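Local coordinates for CRISPR-associated protein Cse2 (Thermus thermophilus, PDB 2ZCA) that belongs to the CasB/Cse2 family of type I-E CRISPR systems and probably takes part in CRISPR-based defence against viruses and plasmids, at residues P47-G52 against E57-H62; L135-W138 against H144-A147. All blocks are in the same frame, centred on the assembly; numbering follows the deposited sequence.

Interaction 1 (P47-G52 against E57-H62)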
loop_
_atom_site.group_PDB
_atom_site.type_symbol
_atom_site.label_atom_id
_atom_site.label_comp_id
_atom_site.label_asym_id
_atom_site.label_seq_id
_atom_site.Cartn_x
_atom_site.Cartn_y
_atom_site.Cartn_z
ATOM N N PRO A 47 -5.527 9.839 14.248
ATOM C CA PRO A 47 -5.534 9.301 15.614
ATOM C C PRO A 47 -4.479 8.201 15.769
ATOM O O PRO A 47 -3.937 7.989 16.855
ATOM C CB PRO A 47 -6.954 8.772 15.765
ATOM C CG PRO A 47 -7.748 9.763 14.968
ATOM C CD PRO A 47 -6.896 9.908 13.708
ATOM N N PHE A 48 -4.190 7.503 14.675
ATOM C CA PHE A 48 -3.183 6.449 14.700
ATOM C C PHE A 48 -1.782 7.055 14.643
ATOM O O PHE A 48 -0.911 6.717 15.447
ATOM C CB PHE A 48 -3.361 5.498 13.510
ATOM C CG PHE A 48 -2.305 4.429 13.433
ATOM C CD1 PHE A 48 -2.427 3.256 14.170
ATOM C CD2 PHE A 48 -1.163 4.620 12.661
ATOM C CE1 PHE A 48 -1.423 2.284 14.140
ATOM C CE2 PHE A 48 -0.151 3.657 12.623
ATOM C CZ PHE A 48 -0.282 2.487 13.365
ATOM N N LEU A 49 -1.568 7.955 13.688
ATOM C CA LEU A 49 -0.267 8.590 13.519
ATOM C C LEU A 49 0.157 9.358 14.763
ATOM O O LEU A 49 1.348 9.519 15.024
ATOM C CB LEU A 49 -0.288 9.528 12.308
ATOM C CG LEU A 49 -0.505 8.839 10.953
ATOM C CD1 LEU A 49 -0.618 9.879 9.853
ATOM C CD2 LEU A 49 0.649 7.891 10.669
ATOM N N ALA A 50 -0.825 9.817 15.532
ATOM C CA ALA A 50 -0.558 10.576 16.750
ATOM C C ALA A 50 0.173 9.746 17.798
ATOM O O ALA A 50 0.837 10.298 18.677
ATOM C CB ALA A 50 -1.867 11.105 17.330
ATOM N N LYS A 51 0.051 8.425 17.703
ATOM C CA LYS A 51 0.694 7.516 18.653
ATOM C C LYS A 51 2.191 7.360 18.412
ATOM O O LYS A 51 2.880 6.689 19.180
ATOM C CB LYS A 51 0.043 6.131 18.593
ATOM C CG LYS A 51 -1.437 6.104 18.927
ATOM C CD LYS A 51 -1.981 4.684 18.843
ATOM C CE LYS A 51 -3.473 4.630 19.136
ATOM N NZ LYS A 51 -3.794 5.110 20.510
ATOM N N GLY A 52 2.694 7.969 17.344
ATOM C CA GLY A 52 4.110 7.861 17.045
ATOM C C GLY A 52 4.697 9.144 16.496
ATOM O O GLY A 52 4.007 10.161 16.407
ATOM N N GLU A 57 6.673 12.182 4.681
ATOM C CA GLU A 57 6.675 11.085 3.709
ATOM C C GLU A 57 6.129 9.799 4.325
ATOM O O GLU A 57 5.493 8.993 3.642
ATOM C CB GLU A 57 8.093 10.822 3.173
ATOM C CG GLU A 57 9.038 10.159 4.173
ATOM C CD GLU A 57 10.345 9.698 3.542
ATOM O OE1 GLU A 57 11.091 10.554 3.021
ATOM O OE2 GLU A 57 10.625 8.477 3.566
ATOM N N GLU A 58 6.390 9.602 5.613
ATOM C CA GLU A 58 5.914 8.407 6.300
ATOM C C GLU A 58 4.410 8.491 6.558
ATOM O O GLU A 58 3.711 7.481 6.502
ATOM C CB GLU A 58 6.677 8.217 7.612
ATOM C CG GLU A 58 8.175 8.044 7.410
ATOM C CD GLU A 58 8.927 7.867 8.713
ATOM O OE1 GLU A 58 8.824 8.753 9.587
ATOM O OE2 GLU A 58 9.625 6.841 8.862
ATOM N N ARG A 59 3.911 9.688 6.858
ATOM C CA ARG A 59 2.475 9.841 7.072
ATOM C C ARG A 59 1.778 9.518 5.749
ATOM O O ARG A 59 0.782 8.795 5.714
ATOM C CB ARG A 59 2.125 11.275 7.493
ATOM C CG ARG A 59 2.543 11.642 8.911
ATOM C CD ARG A 59 1.936 12.981 9.336
ATOM N NE ARG A 59 2.694 14.117 8.826
ATOM C CZ ARG A 59 3.765 14.630 9.425
ATOM N NH1 ARG A 59 4.203 14.115 10.564
ATOM N NH2 ARG A 59 4.404 15.654 8.880
ATOM N N GLU A 60 2.320 10.052 4.660
ATOM C CA GLU A 60 1.744 9.825 3.338
ATOM C C GLU A 60 1.710 8.333 3.002
ATOM O O GLU A 60 0.771 7.857 2.362
ATOM C CB GLU A 60 2.533 10.612 2.290
ATOM C CG GLU A 60 2.585 12.103 2.610
ATOM C CD GLU A 60 3.393 12.911 1.614
ATOM O OE1 GLU A 60 4.372 12.371 1.063
ATOM O OE2 GLU A 60 3.061 14.096 1.399
ATOM N N ALA A 61 2.718 7.593 3.452
ATOM C CA ALA A 61 2.755 6.152 3.195
ATOM C C ALA A 61 1.540 5.498 3.845
ATOM O O ALA A 61 0.896 4.635 3.248
ATOM C CB ALA A 61 4.037 5.543 3.750
ATOM N N HIS A 62 1.226 5.907 5.073
ATOM C CA HIS A 62 0.072 5.350 5.774
ATOM C C HIS A 62 -1.228 5.672 5.037
ATOM O O HIS A 62 -2.098 4.810 4.890
ATOM C CB HIS A 62 -0.017 5.891 7.205
ATOM C CG HIS A 62 1.008 5.324 8.138
ATOM N ND1 HIS A 62 2.333 5.698 8.111
ATOM C CD2 HIS A 62 0.892 4.431 9.151
ATOM C CE1 HIS A 62 2.989 5.067 9.069
ATOM N NE2 HIS A 62 2.137 4.292 9.715
#
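L49 meets H62 through a CH-pi contact: its CD2 stands over the middle of the imidazole face, 3.7 Å from the ring centroid and 11° off the normal. The two side chains run past each other in opposite directions. The second methyl serves a different partner, the aliphatic part of R59, where L49 CD1 lies 3.7 Å from R59 CG. R59 then bends at chi3, and its NE turns to Q56.

Neither ring of the F48-H62 pair lies over the other's face. F48 CE2 approaches H62 CD2 at 3.7 Å, the planes 43° apart. The F48 side chain crosses that of H62 at about a right angle, with CE2 leading. Here the end of helix 42-49 packs on the first turns of helix 56-71, joined by a short connection in an all-helical fold; W54 and F7 add edge-to-face contacts to H62.

No hydrogen bond crosses, yet one fixes the imidazole's rotation. ND1 of H62 donates to E58 O one turn earlier, at 2.8 Å and 170°, with the oxygen in the ring plane. E58 O also accepts from H62 N, the two donors arriving from opposite faces of the carbonyl plane.

Interaction 2 (L135-W138 against H144-A147)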
loop_
_atom_site.group_PDB
_atom_site.type_symbol
_atom_site.label_atom_id
_atom_site.label_comp_id
_atom_site.label_asym_id
_atom_site.label_seq_id
_atom_site.Cartn_x
_atom_site.Cartn_y
_atom_site.Cartn_z
ATOM N N LEU A 135 6.894 0.385 1.846
ATOM C CA LEU A 135 6.750 1.757 1.367
ATOM C C LEU A 135 7.495 2.728 2.291
ATOM O O LEU A 135 8.094 3.704 1.840
ATOM C CB LEU A 135 5.262 2.124 1.285
ATOM C CG LEU A 135 4.905 3.472 0.647
ATOM C CD1 LEU A 135 5.508 3.571 -0.753
ATOM C CD2 LEU A 135 3.389 3.611 0.589
ATOM N N LEU A 136 7.463 2.451 3.588
ATOM C CA LEU A 136 8.149 3.299 4.554
ATOM C C LEU A 136 9.660 3.332 4.326
ATOM O O LEU A 136 10.323 4.315 4.653
ATOM C CB LEU A 136 7.861 2.811 5.976
ATOM C CG LEU A 136 6.474 3.135 6.531
ATOM C CD1 LEU A 136 6.224 2.356 7.821
ATOM C CD2 LEU A 136 6.382 4.633 6.785
ATOM N N ARG A 137 10.203 2.263 3.750
ATOM C CA ARG A 137 11.642 2.174 3.511
ATOM C C ARG A 137 11.989 2.280 2.026
ATOM O O ARG A 137 13.118 2.023 1.621
ATOM C CB ARG A 137 12.162 0.843 4.055
ATOM C CG ARG A 137 11.893 0.632 5.544
ATOM C CD ARG A 137 12.231 -0.792 5.957
ATOM N NE ARG A 137 11.327 -1.773 5.355
ATOM C CZ ARG A 137 11.552 -3.084 5.342
ATOM N NH1 ARG A 137 12.656 -3.572 5.896
ATOM N NH2 ARG A 137 10.679 -3.909 4.772
ATOM N N TRP A 138 11.016 2.692 1.226
ATOM C CA TRP A 138 11.198 2.783 -0.218
ATOM C C TRP A 138 12.313 3.707 -0.692
ATOM O O TRP A 138 12.940 3.449 -1.721
ATOM C CB TRP A 138 9.876 3.203 -0.866
ATOM C CG TRP A 138 9.833 2.996 -2.351
ATOM C CD1 TRP A 138 10.121 3.915 -3.321
ATOM C CD2 TRP A 138 9.478 1.789 -3.034
ATOM N NE1 TRP A 138 9.962 3.352 -4.569
ATOM C CE2 TRP A 138 9.569 2.049 -4.419
ATOM C CE3 TRP A 138 9.090 0.512 -2.608
ATOM C CZ2 TRP A 138 9.287 1.076 -5.383
ATOM C CZ3 TRP A 138 8.808 -0.459 -3.572
ATOM C CH2 TRP A 138 8.910 -0.166 -4.942
ATOM N N HIS A 144 17.026 -1.448 -0.932
ATOM C CA HIS A 144 16.944 -2.848 -0.529
ATOM C C HIS A 144 15.545 -3.429 -0.686
ATOM O O HIS A 144 15.400 -4.608 -1.007
ATOM C CB HIS A 144 17.451 -3.031 0.909
ATOM C CG HIS A 144 16.606 -2.369 1.951
ATOM N ND1 HIS A 144 15.580 -3.020 2.602
ATOM C CD2 HIS A 144 16.649 -1.120 2.473
ATOM C CE1 HIS A 144 15.030 -2.203 3.482
ATOM N NE2 HIS A 144 15.661 -1.042 3.424
ATOM N N VAL A 145 14.517 -2.613 -0.474
ATOM C CA VAL A 145 13.151 -3.101 -0.631
ATOM C C VAL A 145 12.921 -3.486 -2.091
ATOM O O VAL A 145 12.358 -4.542 -2.386
ATOM C CB VAL A 145 12.107 -2.030 -0.246
ATOM C CG1 VAL A 145 10.703 -2.558 -0.530
ATOM C CG2 VAL A 145 12.245 -1.665 1.224
ATOM N N GLN A 146 13.358 -2.623 -3.002
ATOM C CA GLN A 146 13.189 -2.884 -4.428
ATOM C C GLN A 146 13.876 -4.176 -4.848
ATOM O O GLN A 146 13.327 -4.954 -5.633
ATOM C CB GLN A 146 13.729 -1.715 -5.254
ATOM C CG GLN A 146 12.890 -0.450 -5.144
ATOM C CD GLN A 146 13.233 0.411 -3.935
ATOM O OE1 GLN A 146 13.836 -0.053 -2.969
ATOM N NE2 GLN A 146 12.834 1.678 -3.989
ATOM N N ALA A 147 15.077 -4.405 -4.330
ATOM C CA ALA A 147 15.801 -5.625 -4.667
ATOM C C ALA A 147 15.055 -6.846 -4.134
ATOM O O ALA A 147 15.012 -7.885 -4.790
ATOM C CB ALA A 147 17.214 -5.580 -4.091
HETATM O O HOH W 1 14.520 0.389 -0.253
#
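One face of the W138 indole carries the amide of Q146, whose NE2 lies 3.2 Å above the ring plane and displaced toward its rim. The amide is tilted 41° from the indole, and Q146 CG sits above the six-membered ring, 4.1 Å from its centroid, as a CH-pi contact. The R137 guanidinium has V145 CG2 over a face, displaced toward the rim, and H144 CE1 also lies over a face of it. At the H144 ring edge lies R137 CD, nearly in plane, while water 1 sits over one face of this imidazole, toward the rim. R137 NH1 comes within 3.7 Å of H144 CE1; guanidinium and imidazole planes are 71° apart.

The direct hydrogen bond runs from Q146 NE2 to W138 O, at 2.9 Å with an N-H...O angle of 167°. It uses a lone pair in the carbonyl plane, and the oxygen also lies close to the amide plane. Q146 can both cover the indole and reach this carbonyl because its chain bends at chi2. Beside it, water 1 donates to R137 O and to Q146 OE1, the latter at 2.8 Å, and accepts from V145 N. The glutamine amide is therefore held at both its nitrogen and its oxygen, and the water links R137, just past helix 128-136, to the first turn of helix 144-155.

Apolar contacts come from the two branches of V145: CG1 reaches W138 CE3 at 4.0 Å, while CG2 meets R137 CB.

This is a helix-loop-helix connection, with residues just past helix 128-136 packed on the start of helix 144-155. R137 turns back to D133 O and D134, W138 meets W149 edge-to-face and touches I111 of helix 111-121, and L135 and L136 face helix 56-71.

Overall arrangement
Both contacts bury most of their touching residues and bring the end of one helix against the start of the next, but they use different helices: 42-49 with 56-71 in interaction 1, 128-136 with 144-155 in interaction 2. Their centres are 18 Å apart, and they meet where helices 56-71 and 128-136 pack, L136 CD2 lying 3.7 Å from E58 CB. Interaction 1 has a partly exposed border at R59 and is bridged by apolar and aromatic contacts alone. Interaction 2 is more polar, with a direct hydrogen bond and a bridging water beside its indole, and its R137 edge is exposed.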